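Local coordinates for protein ofchtiv-allosamidin (Ostrinia furnacalis, PDB 6JMB) that probably hydrolyses the beta-1,4 linkages of chitin, as a group IV insect chitinase of glycosyl hydrolase family 18, and binds the inhibitor allosamidin in its active-site cleft, at residues 35-41 / 76-82; 25-30 / 65-69. Numbering follows the deposited sequence.

Contact 1. Residues 35-41 / 76-82; sequences HLVYAFI and LKTLVAV. With AMI (allosamizoline), chain C.
Parallel strands 35-41 and 77-82 are extended (35-41: phi -85 to -138°, psi 112 to 172°), their short axes 4.4 Å apart at closest and inclined by -27°, the twist of a TIM-barrel wall. Register runs one for one from His35-Lys77 to Tyr38-Val80. Five backbone hydrogen bonds alternate: Leu36 N to Lys77 O, Leu79 N to Leu36 O, Tyr38 N to Leu79 O and Ile41 N to Ala81 O at 2.8 Å, Ala81 N to Tyr38 O at 2.9 Å. The peptide before Phe40 is cis, a non-proline feature known from family 18 chitinases, and the register slips to Ile41-Val82. His35, Val37 and Ala39 hydrogen-bond through their backbone to strand 5-11, Ala39 O also accepts from Thr12 OG1, and Thr78 N hydrogen-bonds to Asp119 OD2. Val37 CG1 meets Ala81 CB at 3.5 Å; on the other face Ile41 CG2 meets Val80 CG2 at 3.6 Å. In the inhibitor pocket Phe40 (chi1 m) touches NAA and brings CE2 into van der Waals contact with allosamizoline O3 (3.6 Å); allosamizoline hydrogen-bonds to Asp194 OD2 and Trp85 N. Tyr38 OH hydrogen-bonds to Asp57 OD1 and Asn62 ND2. Strands 5-11 and 120-124 flank the pair; helix 62-67 covers Leu36, Thr78 and Ile41.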
loop_
_atom_site.group_PDB
_atom_site.type_symbol
_atom_site.label_atom_id
_atom_site.label_comp_id
_atom_site.label_asym_id
_atom_site.label_seq_id
_atom_site.Cartn_x
_atom_site.Cartn_y
_atom_site.Cartn_z
ATOM N N HIS A 35 10.716 5.291 -6.814
ATOM C CA HIS A 35 9.486 6.021 -7.060
ATOM C C HIS A 35 8.910 6.391 -5.707
ATOM O O HIS A 35 8.828 5.541 -4.815
ATOM C CB HIS A 35 8.488 5.147 -7.826
ATOM C CG HIS A 35 8.971 4.746 -9.184
ATOM N ND1 HIS A 35 10.024 3.876 -9.373
ATOM C CD2 HIS A 35 8.556 5.110 -10.420
ATOM C CE1 HIS A 35 10.236 3.722 -10.668
ATOM N NE2 HIS A 35 9.361 4.461 -11.326
ATOM N N LEU A 36 8.566 7.660 -5.533
ATOM C CA LEU A 36 7.990 8.155 -4.289
ATOM C C LEU A 36 6.629 8.750 -4.610
ATOM O O LEU A 36 6.504 9.534 -5.557
ATOM C CB LEU A 36 8.909 9.196 -3.632
ATOM C CG LEU A 36 9.792 8.607 -2.524
ATOM C CD1 LEU A 36 11.061 9.421 -2.308
ATOM C CD2 LEU A 36 8.981 8.532 -1.230
ATOM N N VAL A 37 5.606 8.357 -3.853
ATOM C CA VAL A 37 4.220 8.665 -4.197
ATOM C C VAL A 37 3.579 9.475 -3.075
ATOM O O VAL A 37 3.546 9.034 -1.920
ATOM C CB VAL A 37 3.412 7.393 -4.495
ATOM C CG1 VAL A 37 2.061 7.768 -5.066
ATOM C CG2 VAL A 37 4.175 6.489 -5.465
ATOM N N TYR A 38 3.047 10.650 -3.425
ATOM C CA TYR A 38 2.396 11.556 -2.480
ATOM C C TYR A 38 0.936 11.141 -2.322
ATOM O O TYR A 38 0.137 11.289 -3.252
ATOM C CB TYR A 38 2.482 12.973 -3.042
ATOM C CG TYR A 38 2.110 14.103 -2.098
ATOM C CD1 TYR A 38 0.780 14.389 -1.779
ATOM C CD2 TYR A 38 3.097 14.915 -1.571
ATOM C CE1 TYR A 38 0.458 15.438 -0.915
ATOM C CE2 TYR A 38 2.787 15.968 -0.719
ATOM C CZ TYR A 38 1.474 16.221 -0.399
ATOM O OH TYR A 38 1.188 17.267 0.450
ATOM N N ALA A 39 0.568 10.646 -1.146
ATOM C CA ALA A 39 -0.806 10.232 -0.878
ATOM C C ALA A 39 -1.442 11.241 0.069
ATOM O O ALA A 39 -0.854 11.551 1.106
ATOM C CB ALA A 39 -0.809 8.854 -0.212
ATOM N N PHE A 40 -2.633 11.761 -0.257
ATOM C CA PHE A 40 -3.432 11.525 -1.462
ATOM C C PHE A 40 -4.003 12.859 -1.928
ATOM O O PHE A 40 -4.229 13.768 -1.106
ATOM C CB PHE A 40 -4.657 10.659 -1.145
ATOM C CG PHE A 40 -4.356 9.208 -0.938
ATOM C CD1 PHE A 40 -3.997 8.412 -2.001
ATOM C CD2 PHE A 40 -4.484 8.632 0.317
ATOM C CE1 PHE A 40 -3.734 7.065 -1.819
ATOM C CE2 PHE A 40 -4.225 7.284 0.512
ATOM C CZ PHE A 40 -3.847 6.500 -0.562
ATOM N N ILE A 41 -4.280 12.963 -3.220
ATOM C CA ILE A 41 -5.225 13.941 -3.730
ATOM C C ILE A 41 -6.561 13.246 -3.964
ATOM O O ILE A 41 -6.678 12.024 -3.873
ATOM C CB ILE A 41 -4.720 14.655 -5.008
ATOM C CG1 ILE A 41 -4.543 13.661 -6.161
ATOM C CG2 ILE A 41 -3.437 15.428 -4.717
ATOM C CD1 ILE A 41 -4.278 14.337 -7.507
ATOM N N LEU A 76 15.166 10.012 -9.121
ATOM C CA LEU A 76 13.922 9.677 -8.444
ATOM C C LEU A 76 12.725 10.122 -9.273
ATOM O O LEU A 76 12.724 11.204 -9.865
ATOM C CB LEU A 76 13.884 10.393 -7.095
ATOM C CG LEU A 76 12.627 10.231 -6.240
ATOM C CD1 LEU A 76 12.532 8.809 -5.711
ATOM C CD2 LEU A 76 12.641 11.236 -5.097
ATOM N N LYS A 77 11.701 9.277 -9.316
ATOM C CA LYS A 77 10.416 9.641 -9.900
ATOM C C LYS A 77 9.452 9.923 -8.755
ATOM O O LYS A 77 9.367 9.133 -7.811
ATOM C CB LYS A 77 9.882 8.521 -10.790
ATOM C CG LYS A 77 10.779 8.197 -11.989
ATOM C CD LYS A 77 10.962 9.417 -12.878
ATOM C CE LYS A 77 11.656 9.065 -14.181
ATOM N NZ LYS A 77 11.611 10.201 -15.146
ATOM N N THR A 78 8.748 11.054 -8.827
ATOM C CA THR A 78 7.814 11.466 -7.787
ATOM C C THR A 78 6.420 11.571 -8.391
ATOM O O THR A 78 6.168 12.441 -9.227
ATOM C CB THR A 78 8.213 12.811 -7.171
ATOM O OG1 THR A 78 8.260 13.817 -8.190
ATOM C CG2 THR A 78 9.560 12.719 -6.479
ATOM N N LEU A 79 5.508 10.721 -7.931
ATOM C CA LEU A 79 4.139 10.657 -8.415
ATOM C C LEU A 79 3.186 11.184 -7.357
ATOM O O LEU A 79 3.501 11.222 -6.168
ATOM C CB LEU A 79 3.743 9.216 -8.748
ATOM C CG LEU A 79 4.681 8.386 -9.629
ATOM C CD1 LEU A 79 4.011 7.063 -9.969
ATOM C CD2 LEU A 79 5.062 9.138 -10.890
ATOM N N VAL A 80 1.993 11.562 -7.799
ATOM C CA VAL A 80 0.908 11.925 -6.897
ATOM C C VAL A 80 -0.172 10.852 -7.027
ATOM O O VAL A 80 -0.475 10.391 -8.137
ATOM C CB VAL A 80 0.386 13.348 -7.177
ATOM C CG1 VAL A 80 -0.308 13.456 -8.555
ATOM C CG2 VAL A 80 -0.529 13.821 -6.065
ATOM N N ALA A 81 -0.703 10.410 -5.890
ATOM C CA ALA A 81 -1.725 9.367 -5.863
ATOM C C ALA A 81 -3.098 9.977 -5.616
ATOM O O ALA A 81 -3.280 10.755 -4.673
ATOM C CB ALA A 81 -1.424 8.333 -4.774
ATOM N N VAL A 82 -4.062 9.621 -6.464
ATOM C CA VAL A 82 -5.445 10.054 -6.307
ATOM C C VAL A 82 -6.263 8.893 -5.760
ATOM O O VAL A 82 -6.125 7.751 -6.219
ATOM C CB VAL A 82 -6.019 10.582 -7.636
ATOM C CG1 VAL A 82 -6.068 9.481 -8.712
ATOM C CG2 VAL A 82 -7.392 11.216 -7.420
HETATM C C1 AMI C . -3.805 1.245 1.214
HETATM C C2 AMI C . -4.695 2.408 0.618
HETATM C C3 AMI C . -4.668 3.432 1.640
HETATM C C4 AMI C . -4.541 2.635 3.003
HETATM C C5 AMI C . -3.486 1.692 2.667
HETATM C C6 AMI C . -3.404 0.472 3.656
HETATM C C7 AMI C . -2.869 2.121 -0.598
HETATM C C8 AMI C . -2.231 3.203 -2.812
HETATM C C9 AMI C . -0.642 1.527 -1.700
HETATM N N2 AMI C . -4.112 2.766 -0.496
HETATM N N7 AMI C . -1.920 2.288 -1.705
HETATM O O3 AMI C . -5.829 4.257 1.560
HETATM O O4 AMI C . -4.093 3.405 4.110
HETATM O O6 AMI C . -4.677 -0.136 3.726
HETATM O O7 AMI C . -2.589 1.275 0.433
#

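Contact 2. Residues 25-30 / 65-69; sequences VDDIDP and QFTSL
Segment 25-30 opens with a single 3-10 turn, 25-27, closed by a hydrogen bond from Ile28 N to Val25 O at 3.0 Å, and then extends through Ile28 and Asp29 (psi 134° and 106°) into Pro30. Facing it, 65-69 includes residues 65-67 of helix 62-67, and Leu69 N hydrogen-bonds to Phe66 O at 3.1 Å. The closest CA pairs are Val25 with Phe66, 5.8 Å, and Pro30 with Leu69, 6.3 Å. Both backbone hydrogen bonds just given lie within a segment; between the segments the contact is apolar and buries 323 Å² in all.

Aliphatic contacts centre on Leu69 (chi1 m, chi2 t), whose CD1 lies 4.2 Å from Val25 CG1 and 3.9 Å from Ile28 CG2, while its CB is 4.1 Å from Pro30 CB. The three partners direct their CA-to-CB bonds toward segment 65-69, and that of Leu69 points toward 25-30; with distances of 3.9 to 4.2 Å, Leu69 packs against all of them. In the TIM barrel of family 18 such a surface belongs to the outer layer: the connection from strand 5-11 to strand 35-43 meets the helix that precedes strand 77-83.

Aliphatic groups also meet the ring of Phe66 (chi1 t). Val25 CG2 lies near the ring plane, at the edge, and is 4.2 Å from Phe66 CB; Ile28 CD1 comes within 3.8 Å of Phe66 CE1. Contacts to the helix backbone complete the set: Val25 CG1 sits 3.6 Å from Gln65 O and 3.8 Å from Phe66 CA. Beneath this layer, Tyr10 touches Val25, Ile28 and Phe66.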
loop_
_atom_site.group_PDB
_atom_site.type_symbol
_atom_site.label_atom_id
_atom_site.label_comp_id
_atom_site.label_asym_id
_atom_site.label_seq_id
_atom_site.Cartn_x
_atom_site.Cartn_y
_atom_site.Cartn_z
ATOM N N VAL A 25 8.217 15.706 4.890
ATOM C CA VAL A 25 8.926 15.452 3.635
ATOM C C VAL A 25 10.422 15.306 3.876
ATOM O O VAL A 25 11.075 14.429 3.297
ATOM C CB VAL A 25 8.615 16.540 2.589
ATOM C CG1 VAL A 25 9.579 16.433 1.402
ATOM C CG2 VAL A 25 7.177 16.417 2.106
ATOM N N ASP A 26 10.992 16.146 4.740
ATOM C CA ASP A 26 12.437 16.089 4.926
ATOM C C ASP A 26 12.900 14.906 5.769
ATOM O O ASP A 26 14.108 14.774 6.004
ATOM C CB ASP A 26 13.006 17.424 5.422
ATOM C CG ASP A 26 12.569 17.781 6.829
ATOM O OD1 ASP A 26 11.868 16.988 7.490
ATOM O OD2 ASP A 26 12.941 18.887 7.281
ATOM N N ASP A 27 11.985 14.053 6.223
ATOM C CA ASP A 27 12.343 12.778 6.829
ATOM C C ASP A 27 12.535 11.675 5.800
ATOM O O ASP A 27 13.031 10.599 6.150
ATOM C CB ASP A 27 11.268 12.359 7.833
ATOM C CG ASP A 27 11.338 13.157 9.114
ATOM O OD1 ASP A 27 12.372 13.055 9.814
ATOM O OD2 ASP A 27 10.385 13.895 9.423
ATOM N N ILE A 28 12.161 11.917 4.551
ATOM C CA ILE A 28 12.285 10.922 3.493
ATOM C C ILE A 28 13.736 10.842 3.049
ATOM O O ILE A 28 14.385 11.869 2.810
ATOM C CB ILE A 28 11.386 11.291 2.304
ATOM C CG1 ILE A 28 9.916 11.274 2.727
ATOM C CG2 ILE A 28 11.640 10.352 1.125
ATOM C CD1 ILE A 28 8.970 11.789 1.670
ATOM N N ASP A 29 14.241 9.616 2.921
ATOM C CA ASP A 29 15.525 9.389 2.277
ATOM C C ASP A 29 15.245 9.094 0.813
ATOM O O ASP A 29 14.780 7.989 0.493
ATOM C CB ASP A 29 16.239 8.215 2.920
ATOM C CG ASP A 29 17.665 8.063 2.420
ATOM O OD1 ASP A 29 17.936 8.410 1.252
ATOM O OD2 ASP A 29 18.518 7.604 3.201
ATOM N N PRO A 30 15.521 10.020 -0.105
ATOM C CA PRO A 30 15.132 9.813 -1.506
ATOM C C PRO A 30 15.991 8.803 -2.248
ATOM O O PRO A 30 15.678 8.495 -3.404
ATOM C CB PRO A 30 15.275 11.209 -2.116
ATOM C CG PRO A 30 16.359 11.847 -1.300
ATOM C CD PRO A 30 16.203 11.310 0.104
ATOM N N GLN A 65 7.751 20.696 -2.007
ATOM C CA GLN A 65 8.849 20.168 -1.203
ATOM C C GLN A 65 9.081 18.699 -1.527
ATOM O O GLN A 65 10.229 18.249 -1.637
ATOM C CB GLN A 65 8.543 20.328 0.281
ATOM C CG GLN A 65 8.631 21.752 0.787
ATOM C CD GLN A 65 8.334 21.840 2.266
ATOM O OE1 GLN A 65 7.521 22.656 2.701
ATOM N NE2 GLN A 65 8.985 20.986 3.052
ATOM N N PHE A 66 7.992 17.951 -1.717
ATOM C CA PHE A 66 8.078 16.532 -2.041
ATOM C C PHE A 66 8.753 16.313 -3.388
ATOM O O PHE A 66 9.685 15.511 -3.503
ATOM C CB PHE A 66 6.663 15.948 -2.026
ATOM C CG PHE A 66 6.595 14.457 -2.237
ATOM C CD1 PHE A 66 6.737 13.579 -1.170
ATOM C CD2 PHE A 66 6.345 13.940 -3.496
ATOM C CE1 PHE A 66 6.642 12.207 -1.363
ATOM C CE2 PHE A 66 6.257 12.566 -3.697
ATOM C CZ PHE A 66 6.401 11.706 -2.625
ATOM N N THR A 67 8.298 17.017 -4.432
ATOM C CA THR A 67 8.921 16.817 -5.737
ATOM C C THR A 67 10.343 17.355 -5.773
ATOM O O THR A 67 11.156 16.870 -6.568
ATOM C CB THR A 67 8.071 17.398 -6.871
ATOM O OG1 THR A 67 7.945 18.814 -6.694
ATOM C CG2 THR A 67 6.686 16.758 -6.884
ATOM N N SER A 68 10.672 18.304 -4.895
ATOM C CA SER A 68 12.035 18.816 -4.818
ATOM C C SER A 68 13.022 17.798 -4.269
ATOM O O SER A 68 14.229 18.070 -4.289
ATOM C CB SER A 68 12.079 20.098 -3.988
ATOM O OG SER A 68 11.447 21.154 -4.695
ATOM N N LEU A 69 12.554 16.646 -3.778
ATOM C CA LEU A 69 13.480 15.571 -3.447
ATOM C C LEU A 69 14.315 15.153 -4.650
ATOM O O LEU A 69 15.395 14.578 -4.471
ATOM C CB LEU A 69 12.719 14.370 -2.884
ATOM C CG LEU A 69 12.064 14.571 -1.514
ATOM C CD1 LEU A 69 11.056 13.458 -1.236
ATOM C CD2 LEU A 69 13.118 14.651 -0.408
#

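Contact 1 is part of the barrel wall and contact 2 lies outside it; their centres are about 11 Å apart, and about 12 and 19 Å respectively from the chain centre. They touch directly: Leu36 CD1 packs 3.6 Å from Ile28 CG2, Tyr38 CD2 lies 3.6 Å from Phe66 CG in an edge-to-face ring pair, and Thr78 OG1 is 3.6 Å from Thr67 CG2. Phe66 thus belongs to contact 2 while covering contact 1. Strand 35-43, helix 62-67 and strand 77-83 follow in order as a beta-alpha-beta crossover, with 25-30 in the connection before it. The inhibitor is reached through contact 1, by Phe40, whereas the Phe66 side chain stays about 12 Å from allosamizoline.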